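Local coordinates for protein lipoteichoic acid primase (Listeria monocytogenes, PDB 4UOP) that is an extracellular enzyme domain of the sulfatase family that binds a magnesium ion, at residues 413-416 and 417-420. Sequence-based numbering, arbitrary orientation.
Sequences DVKK and RFDA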
loop_
_atom_site.group_PDB
_atom_site.type_symbol
_atom_site.label_atom_id
_atom_site.label_comp_id
_atom_site.label_asym_id
_atom_site.label_seq_id
_atom_site.Cartn_x
_atom_site.Cartn_y
_atom_site.Cartn_z
ATOM N N ASP B 413 12.148 15.808 22.994
ATOM C CA ASP B 413 10.795 16.048 22.490
ATOM C C ASP B 413 10.587 15.478 21.084
ATOM O O ASP B 413 9.499 15.018 20.763
ATOM C CB ASP B 413 10.455 17.548 22.508
ATOM C CG ASP B 413 9.926 18.023 23.869
ATOM O OD1 ASP B 413 9.752 17.193 24.789
ATOM O OD2 ASP B 413 9.673 19.238 24.016
ATOM N N VAL B 414 11.627 15.499 20.258
ATOM C CA VAL B 414 11.537 14.922 18.909
ATOM C C VAL B 414 11.364 13.411 19.035
ATOM O O VAL B 414 10.594 12.797 18.300
ATOM C CB VAL B 414 12.770 15.270 18.049
ATOM C CG1 VAL B 414 12.710 14.586 16.689
ATOM C CG2 VAL B 414 12.884 16.777 17.871
ATOM N N LYS B 415 12.084 12.829 19.992
ATOM C CA LYS B 415 12.010 11.404 20.268
ATOM C C LYS B 415 10.648 11.002 20.828
ATOM O O LYS B 415 10.090 9.971 20.446
ATOM C CB LYS B 415 13.128 11.019 21.252
ATOM C CG LYS B 415 13.147 9.570 21.699
ATOM C CD LYS B 415 13.177 8.602 20.530
ATOM C CE LYS B 415 13.882 7.299 20.897
ATOM N NZ LYS B 415 13.337 6.679 22.136
ATOM N N LYS B 416 10.118 11.800 21.742
ATOM C CA LYS B 416 8.813 11.506 22.330
ATOM C C LYS B 416 7.696 11.465 21.278
ATOM O O LYS B 416 6.838 10.591 21.328
ATOM C CB LYS B 416 8.469 12.504 23.430
ATOM C CG LYS B 416 9.123 12.151 24.751
ATOM C CD LYS B 416 9.050 13.293 25.749
ATOM C CE LYS B 416 9.920 13.005 26.965
ATOM N NZ LYS B 416 9.867 14.132 27.939
ATOM N N ARG B 417 7.720 12.397 20.327
ATOM C CA ARG B 417 6.702 12.413 19.275
ATOM C C ARG B 417 6.863 11.257 18.299
ATOM O O ARG B 417 5.869 10.757 17.783
ATOM C CB ARG B 417 6.701 13.745 18.525
ATOM C CG ARG B 417 6.131 14.885 19.342
ATOM C CD ARG B 417 5.953 16.135 18.503
ATOM N NE ARG B 417 5.642 17.291 19.333
ATOM C CZ ARG B 417 6.515 18.215 19.737
ATOM N NH1 ARG B 417 7.800 18.174 19.385
ATOM N NH2 ARG B 417 6.088 19.210 20.509
ATOM N N PHE B 418 8.104 10.846 18.039
ATOM C CA PHE B 418 8.357 9.674 17.207
ATOM C C PHE B 418 7.792 8.418 17.859
ATOM O O PHE B 418 7.081 7.635 17.224
ATOM C CB PHE B 418 9.859 9.514 16.947
ATOM C CG PHE B 418 10.252 8.138 16.495
ATOM C CD1 PHE B 418 10.046 7.737 15.186
ATOM C CD2 PHE B 418 10.835 7.243 17.390
ATOM C CE1 PHE B 418 10.416 6.471 14.769
ATOM C CE2 PHE B 418 11.203 5.979 16.982
ATOM C CZ PHE B 418 10.996 5.592 15.667
ATOM N N ASP B 419 8.094 8.240 19.145
ATOM C CA ASP B 419 7.578 7.095 19.895
ATOM C C ASP B 419 6.054 7.116 19.998
ATOM O O ASP B 419 5.396 6.099 19.770
ATOM C CB ASP B 419 8.186 7.060 21.309
ATOM C CG ASP B 419 9.664 6.701 21.308
ATOM O OD1 ASP B 419 10.115 5.946 20.419
ATOM O OD2 ASP B 419 10.381 7.152 22.224
ATOM N N ALA B 420 5.495 8.266 20.354
ATOM C CA ALA B 420 4.043 8.439 20.389
ATOM C C ALA B 420 3.404 8.150 19.035
ATOM O O ALA B 420 2.391 7.456 18.955
ATOM C CB ALA B 420 3.694 9.833 20.828
#
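K415 sends CG anti to its backbone N (chi1 177°) and then bends at chi2 and chi4, while D419 swings its carboxylate back beside its own N (chi1 -70°), and the charged ends of residues one turn apart meet. This i to i+4 salt bridge lies in the first turns of helix 412-433, the last helix of the chain, far from the magnesium site. K415 NZ donates to D419 OD2 at 3.0 Å on its syn lone pair; D419 OD1, 3.7 Å from K415 NZ, stays farther off. The methylenes cross the carboxylate at an angle, K415 CD lying 3.6 Å from D419 OD2, and K415 CD comes within 4.1 Å of F418 CD2 as well. F418 itself is buried against F395 and P391. Next to it V414 packs on Y387 and Y389 of strand 387-390, in the five-stranded antiparallel sheet. R417 extends from CG to NE back along D413, whose CB lies 4.1 Å from R417 NH1; that nitrogen is hydrogen-bonded to Y387 OH. The backbone keeps its helical i to i+4 bonds, and V414 O, besides accepting from F418 N, is also hydrogen-bonded to Y382 OH.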